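PDB 4EFI: 3-oxoacyl-(Acyl-carrier protein) synthase from Burkholderia xenovorans, which probably acts as a 3-oxoacyl-[acyl-carrier-protein] synthase, a thiolase-superfamily acyltransferase that forms 3-oxoacyl-ACP by condensation. Local coordinates for residues R203-P208 / D220-A224; V154-S159 / F173-G177. The contacts are given in a common frame with arbitrary orientation. Residues are numbered along the deposited sequence.

In the fold
Contact 2 lies deep in the chain, its centre about 9 Å from the chain's centre, where strands 149-156 and 176-184 pair as central neighbours within a mixed sheet of the thiolase-type fold. Contact 1 lies farther out, about 23 Å from the same centre, and fastens the long loop between the short strands 205-206 and 232-233. The contacts follow one another along the chain, contact 2 closing before contact 1 opens. Their centres are 21 Å apart and their nearest atoms about 6 Å apart, so they do not touch. Leu205 of contact 1 and Phe173 of contact 2 both touch Leu231.

Contact 1 (R203-P208 / D220-A224); sequences RNLIVP and DERMA
This is a charged and polar contact made mainly by side chains, backed by a small apolar patch, that pins the long loop between antiparallel strands 205-206 and 232-233 to the 3-10 end, strand and following turn of 203-208. The backbones stay well apart: CA to CA, Arg203 lies 9.6 Å from Asp220 and Pro208 9.6 Å from Met223. Arg203 and Asn204 end a 3-10 segment, Leu205 and Ile206 are extended, and 221-223 forms another 3-10 turn. Asp220 OD1 opens that turn, accepting from Arg222 N at 3.0 Å (an Asx turn), while Met223 N bonds to Asp220 O at 2.9 Å. Arg222 (m, t, m) reaches across, with NH2 donating to Arg203 O at 2.9 Å and NH1 to Asn204 OD1 at 2.9 Å. Asp220 holds it in place: Arg222 NE to Asp220 OD1 is 3.0 Å and Arg222 NH2 to Asp220 OD2 2.8 Å. Asp220 OD2 also bonds Tyr215. The Arg203 guanidinium (chi1 p, chi2 t, chi3 m) lies flat on that of Arg222, centres 3.9 Å apart and planes at 11°. Arg203 NH2 stands 3.5 Å from Asp220 OD2, a salt bridge of charges alone, and a water joins Arg203 NH2 (3.0 Å) to Asp220 OD1 (2.8 Å). Beside this, Met223 CE packs 4.2 Å from Ile206 CG2 and Met223 SD 4.0 Å from Pro208 CG. Stacked arginines facing an Asx-turn aspartate, with Asp234 as second partner of Arg222, form a salt-bridge network fastening the long connection of a two-stranded antiparallel sheet.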
ATOM      1  N   ARG A 203     -11.334  16.225  -3.020  1.00 15.58           N
ATOM      2  CA  ARG A 203     -10.647  17.373  -3.616  1.00 16.16           C
ATOM      3  C   ARG A 203      -9.281  17.672  -2.987  1.00 16.91           C
ATOM      4  O   ARG A 203      -8.567  18.541  -3.474  1.00 17.79           O
ATOM      5  CB  ARG A 203     -11.534  18.624  -3.541  1.00 18.84           C
ATOM      6  CG  ARG A 203     -11.648  19.200  -2.150  1.00 20.67           C
ATOM      7  CD  ARG A 203     -12.727  20.288  -2.055  1.00 23.78           C
ATOM      8  NE  ARG A 203     -12.510  21.418  -2.960  1.00 24.57           N
ATOM      9  CZ  ARG A 203     -11.856  22.531  -2.645  1.00 25.85           C
ATOM     10  NH1 ARG A 203     -11.322  22.689  -1.443  1.00 24.63           N
ATOM     11  NH2 ARG A 203     -11.734  23.503  -3.539  1.00 26.99           N
ATOM     12  N   ASN A 204      -8.910  16.955  -1.926  1.00 15.96           N
ATOM     13  CA  ASN A 204      -7.630  17.199  -1.258  1.00 15.72           C
ATOM     14  C   ASN A 204      -6.507  16.256  -1.703  1.00 15.93           C
ATOM     15  O   ASN A 204      -5.345  16.468  -1.365  1.00 16.27           O
ATOM     16  CB  ASN A 204      -7.810  17.146   0.261  1.00 16.59           C
ATOM     17  CG  ASN A 204      -8.710  18.236   0.746  1.00 19.39           C
ATOM     18  OD1 ASN A 204      -8.741  19.321   0.168  1.00 19.69           O
ATOM     19  ND2 ASN A 204      -9.472  17.963   1.801  1.00 20.81           N
ATOM     20  N   LEU A 205      -6.854  15.239  -2.474  1.00 15.51           N
ATOM     21  CA  LEU A 205      -5.872  14.286  -2.988  1.00 14.65           C
ATOM     22  C   LEU A 205      -6.503  13.689  -4.231  1.00 13.78           C
ATOM     23  O   LEU A 205      -7.389  12.817  -4.165  1.00 13.82           O
ATOM     24  CB  LEU A 205      -5.553  13.209  -1.941  1.00 19.87           C
ATOM     25  CG  LEU A 205      -4.081  12.824  -1.806  1.00 22.89           C
ATOM     26  CD1 LEU A 205      -3.855  11.859  -0.625  1.00 18.94           C
ATOM     27  CD2 LEU A 205      -3.580  12.238  -3.118  1.00 27.96           C
ATOM     28  N   ILE A 206      -6.073  14.202  -5.388  1.00 13.82           N
ATOM     29  CA  ILE A 206      -6.824  14.019  -6.613  1.00 12.77           C
ATOM     30  C   ILE A 206      -5.927  14.239  -7.834  1.00 13.43           C
ATOM     31  O   ILE A 206      -5.013  15.044  -7.790  1.00 14.10           O
ATOM     32  CB  ILE A 206      -8.066  14.982  -6.641  1.00 13.54           C
ATOM     33  CG1 ILE A 206      -8.925  14.752  -7.889  1.00 13.77           C
ATOM     34  CG2 ILE A 206      -7.643  16.429  -6.551  1.00 14.44           C
ATOM     35  CD1 ILE A 206     -10.341  15.284  -7.729  1.00 15.28           C
ATOM     36  N   VAL A 207      -6.218  13.493  -8.902  1.00 13.87           N
ATOM     37  CA  VAL A 207      -5.692  13.825 -10.234  1.00 13.61           C
ATOM     38  C   VAL A 207      -6.859  14.494 -11.002  1.00 14.17           C
ATOM     39  O   VAL A 207      -7.834  13.831 -11.357  1.00 14.60           O
ATOM     40  CB  VAL A 207      -5.190  12.569 -10.971  1.00 13.96           C
ATOM     41  CG1 VAL A 207      -4.759  12.907 -12.379  1.00 15.56           C
ATOM     42  CG2 VAL A 207      -4.032  11.949 -10.206  1.00 13.91           C
ATOM     43  N   PRO A 208      -6.814  15.805 -11.204  1.00 14.19           N
ATOM     44  CA  PRO A 208      -7.996  16.491 -11.743  1.00 14.95           C
ATOM     45  C   PRO A 208      -8.463  15.990 -13.110  1.00 15.38           C
ATOM     46  O   PRO A 208      -9.682  15.844 -13.315  1.00 16.37           O
ATOM     47  CB  PRO A 208      -7.542  17.949 -11.807  1.00 16.47           C
ATOM     48  CG  PRO A 208      -6.616  18.063 -10.629  1.00 16.50           C
ATOM     49  CD  PRO A 208      -5.822  16.778 -10.704  1.00 14.70           C
ATOM     50  N   ASP A 220     -10.375  26.457  -8.790  1.00 24.41           N
ATOM     51  CA  ASP A 220      -9.772  26.113  -7.505  1.00 22.58           C
ATOM     52  C   ASP A 220      -8.449  26.863  -7.351  1.00 22.92           C
ATOM     53  O   ASP A 220      -7.449  26.505  -7.976  1.00 26.34           O
ATOM     54  CB  ASP A 220      -9.537  24.601  -7.470  1.00 20.91           C
ATOM     55  CG  ASP A 220      -9.079  24.089  -6.115  1.00 20.55           C
ATOM     56  OD1 ASP A 220      -8.518  24.888  -5.322  1.00 22.44           O
ATOM     57  OD2 ASP A 220      -9.246  22.871  -5.876  1.00 20.97           O
ATOM     58  N   GLU A 221      -8.441  27.907  -6.530  1.00 24.23           N
ATOM     59  CA  GLU A 221      -7.257  28.748  -6.350  1.00 26.36           C
ATOM     60  C   GLU A 221      -6.010  27.964  -5.966  1.00 25.60           C
ATOM     61  O   GLU A 221      -4.901  28.356  -6.312  1.00 27.39           O
ATOM     62  CB  GLU A 221      -7.532  29.836  -5.296  1.00 31.44           C
ATOM     63  N   ARG A 222      -6.179  26.837  -5.280  1.00 22.97           N
ATOM     64  CA  ARG A 222      -5.036  26.077  -4.800  1.00 23.64           C
ATOM     65  C   ARG A 222      -4.271  25.464  -5.953  1.00 24.17           C
ATOM     66  O   ARG A 222      -3.121  25.048  -5.781  1.00 24.76           O
ATOM     67  CB  ARG A 222      -5.474  24.951  -3.862  1.00 24.25           C
ATOM     68  CG  ARG A 222      -6.351  25.372  -2.704  1.00 23.08           C
ATOM     69  CD  ARG A 222      -6.860  24.136  -1.973  1.00 21.53           C
ATOM     70  NE  ARG A 222      -7.682  23.321  -2.860  1.00 20.70           N
ATOM     71  CZ  ARG A 222      -8.011  22.053  -2.635  1.00 18.57           C
ATOM     72  NH1 ARG A 222      -7.590  21.435  -1.537  1.00 20.14           N
ATOM     73  NH2 ARG A 222      -8.767  21.389  -3.500  1.00 18.24           N
ATOM     74  N   MET A 223      -4.913  25.380  -7.120  1.00 24.89           N
ATOM     75  CA  MET A 223      -4.324  24.690  -8.271  1.00 22.52           C
ATOM     76  C   MET A 223      -3.691  25.633  -9.313  1.00 25.89           C
ATOM     77  O   MET A 223      -3.303  25.182 -10.393  1.00 27.69           O
ATOM     78  CB  MET A 223      -5.371  23.773  -8.921  1.00 21.87           C
ATOM     79  CG  MET A 223      -5.912  22.733  -7.969  1.00 19.42           C
ATOM     80  SD  MET A 223      -6.969  21.549  -8.797  1.00 19.46           S
ATOM     81  CE  MET A 223      -7.355  20.486  -7.411  1.00 22.75           C
ATOM     82  N   ALA A 224      -3.570  26.924  -8.992  1.00 25.77           N
ATOM     83  CA  ALA A 224      -2.903  27.893  -9.871  1.00 29.57           C
ATOM     84  C   ALA A 224      -1.493  27.415 -10.228  1.00 30.72           C
ATOM     85  O   ALA A 224      -0.700  27.086  -9.345  1.00 30.40           O
ATOM     86  CB  ALA A 224      -2.830  29.244  -9.190  1.00 30.31           C
TER
HETATM   87  O   HOH W   1     -10.221  26.062  -3.482  1.00 35.02           O

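Contact 2 (V154-S159 / F173-G177); sequences VGDTIS and FGDAG
Asp175, Ile158 and Phe173 bury the most surface here. Asp175 (chi1 m), next to Ala176, points toward 154-159: OD1 accepts from Ser159 N at 3.0 Å and OD2 from Ser159 OG at 2.5 Å, OD2 also taking Ala60 N, while CG lies 3.8 Å from Thr157 CB. Its carboxylate thus holds the 3-10 turn beginning at Ile158. Next to it, strands 149-156 and 176-184 run antiparallel as central neighbours in a mixed sheet of the thiolase-type fold (order 3-2-4-5-1). Asp156 and Ala176 form a hydrogen-bonded pair (Asp156 N to Ala176 O 3.0 Å; Ala176 N to Asp156 O 3.3 Å, weak). Gly155 and Gly177 form a non-hydrogen-bonded pair with CA atoms only 3.8 Å apart, too close to leave room for a CB on Gly155. Past Asp175, Ile158 (m, m) sets CG2 over the Phe173 ring face, 3.9 Å from its centroid, a CH-pi contact. A water links Ile158 N (2.9 Å) to Gly174 O (2.8 Å).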
ATOM      1  N   VAL A 154      -0.897  -5.814  -5.343  1.00 10.70           N
ATOM      2  CA  VAL A 154      -1.094  -4.480  -4.810  1.00 11.19           C
ATOM      3  C   VAL A 154       0.139  -3.665  -5.199  1.00 11.90           C
ATOM      4  O   VAL A 154       1.264  -3.980  -4.783  1.00 12.11           O
ATOM      5  CB  VAL A 154      -1.310  -4.494  -3.292  1.00 12.39           C
ATOM      6  CG1 VAL A 154      -1.525  -3.054  -2.774  1.00 12.93           C
ATOM      7  CG2 VAL A 154      -2.482  -5.411  -2.950  1.00 11.72           C
ATOM      8  N   GLY A 155      -0.045  -2.657  -6.046  1.00 12.34           N
ATOM      9  CA  GLY A 155       1.114  -1.959  -6.583  1.00 12.75           C
ATOM     10  C   GLY A 155       0.740  -0.661  -7.253  1.00 12.77           C
ATOM     11  O   GLY A 155      -0.424  -0.407  -7.568  1.00 12.61           O
ATOM     12  N   ASP A 156       1.745   0.168  -7.497  1.00 11.21           N
ATOM     13  CA  ASP A 156       1.505   1.460  -8.129  1.00 11.92           C
ATOM     14  C   ASP A 156       2.796   1.965  -8.739  1.00 13.43           C
ATOM     15  O   ASP A 156       3.900   1.625  -8.268  1.00 14.64           O
ATOM     16  CB  ASP A 156       1.026   2.500  -7.104  1.00 12.29           C
ATOM     17  CG  ASP A 156      -0.431   2.891  -7.265  1.00 12.38           C
ATOM     18  OD1 ASP A 156      -1.021   2.785  -8.357  1.00 12.96           O
ATOM     19  OD2 ASP A 156      -0.995   3.331  -6.246  1.00 16.73           O
ATOM     20  N   THR A 157       2.663   2.803  -9.756  1.00 12.12           N
ATOM     21  CA  THR A 157       3.794   3.587 -10.255  1.00 12.44           C
ATOM     22  C   THR A 157       3.369   5.063 -10.214  1.00 11.56           C
ATOM     23  O   THR A 157       3.156   5.701 -11.237  1.00 12.58           O
ATOM     24  CB  THR A 157       4.241   3.197 -11.674  1.00 12.88           C
ATOM     25  OG1 THR A 157       3.164   3.387 -12.590  1.00 12.95           O
ATOM     26  CG2 THR A 157       4.677   1.741 -11.738  1.00 14.52           C
ATOM     27  N   ILE A 158       3.239   5.615  -9.012  1.00 12.52           N
ATOM     28  CA  ILE A 158       2.787   6.995  -8.871  1.00 14.03           C
ATOM     29  C   ILE A 158       3.772   7.962  -9.507  1.00 13.90           C
ATOM     30  O   ILE A 158       3.404   9.091  -9.856  1.00 13.71           O
ATOM     31  CB  ILE A 158       2.557   7.400  -7.393  1.00 15.55           C
ATOM     32  CG1 ILE A 158       1.425   6.567  -6.803  1.00 18.78           C
ATOM     33  CG2 ILE A 158       2.296   8.911  -7.240  1.00 16.58           C
ATOM     34  CD1 ILE A 158       0.109   6.661  -7.536  1.00 21.41           C
ATOM     35  N   SER A 159       5.024   7.559  -9.692  1.00 13.05           N
ATOM     36  CA  SER A 159       5.982   8.447 -10.353  1.00 14.29           C
ATOM     37  C   SER A 159       5.461   8.928 -11.718  1.00 14.45           C
ATOM     38  O   SER A 159       5.800  10.041 -12.148  1.00 16.30           O
ATOM     39  CB  SER A 159       7.344   7.768 -10.529  1.00 14.93           C
ATOM     40  OG  SER A 159       7.238   6.760 -11.490  1.00 16.37           O
ATOM     41  N   PHE A 173       7.499  10.444  -3.866  1.00 12.71           N
ATOM     42  CA  PHE A 173       6.968   9.159  -4.322  1.00 13.38           C
ATOM     43  C   PHE A 173       7.976   8.267  -5.030  1.00 12.61           C
ATOM     44  O   PHE A 173       8.782   8.720  -5.863  1.00 14.34           O
ATOM     45  CB  PHE A 173       5.749   9.370  -5.228  1.00 13.40           C
ATOM     46  CG  PHE A 173       4.554   9.918  -4.501  1.00 13.95           C
ATOM     47  CD1 PHE A 173       3.807   9.105  -3.665  1.00 14.04           C
ATOM     48  CD2 PHE A 173       4.189  11.247  -4.629  1.00 15.24           C
ATOM     49  CE1 PHE A 173       2.692   9.623  -2.981  1.00 14.24           C
ATOM     50  CE2 PHE A 173       3.096  11.758  -3.950  1.00 16.53           C
ATOM     51  CZ  PHE A 173       2.362  10.954  -3.131  1.00 15.04           C
ATOM     52  N   GLY A 174       7.881   6.984  -4.718  1.00 11.87           N
ATOM     53  CA  GLY A 174       8.600   5.933  -5.410  1.00 12.60           C
ATOM     54  C   GLY A 174       7.610   4.889  -5.899  1.00 12.85           C
ATOM     55  O   GLY A 174       6.415   4.960  -5.585  1.00 12.92           O
ATOM     56  N   ASP A 175       8.118   3.907  -6.636  1.00 11.60           N
ATOM     57  CA  ASP A 175       7.291   2.886  -7.265  1.00 10.80           C
ATOM     58  C   ASP A 175       7.590   1.492  -6.715  1.00 11.03           C
ATOM     59  O   ASP A 175       8.739   1.166  -6.426  1.00 11.87           O
ATOM     60  CB  ASP A 175       7.524   2.885  -8.776  1.00 11.10           C
ATOM     61  CG  ASP A 175       7.140   4.196  -9.430  1.00 11.03           C
ATOM     62  OD1 ASP A 175       6.328   4.941  -8.851  1.00 12.04           O
ATOM     63  OD2 ASP A 175       7.646   4.473 -10.532  1.00 12.23           O
ATOM     64  N   ALA A 176       6.545   0.695  -6.525  1.00 11.45           N
ATOM     65  CA  ALA A 176       6.698  -0.704  -6.150  1.00 12.07           C
ATOM     66  C   ALA A 176       5.453  -1.504  -6.515  1.00 12.08           C
ATOM     67  O   ALA A 176       4.361  -0.955  -6.596  1.00 11.89           O
ATOM     68  CB  ALA A 176       6.977  -0.820  -4.661  1.00 12.41           C
ATOM     69  N   GLY A 177       5.624  -2.809  -6.693  1.00 12.49           N
ATOM     70  CA  GLY A 177       4.515  -3.723  -6.888  1.00 12.14           C
ATOM     71  C   GLY A 177       4.700  -4.927  -5.985  1.00 12.25           C
ATOM     72  O   GLY A 177       5.828  -5.316  -5.706  1.00 15.97           O
TER
HETATM   73  O   HOH W   2       3.925   4.251  -6.586  1.00 13.77           O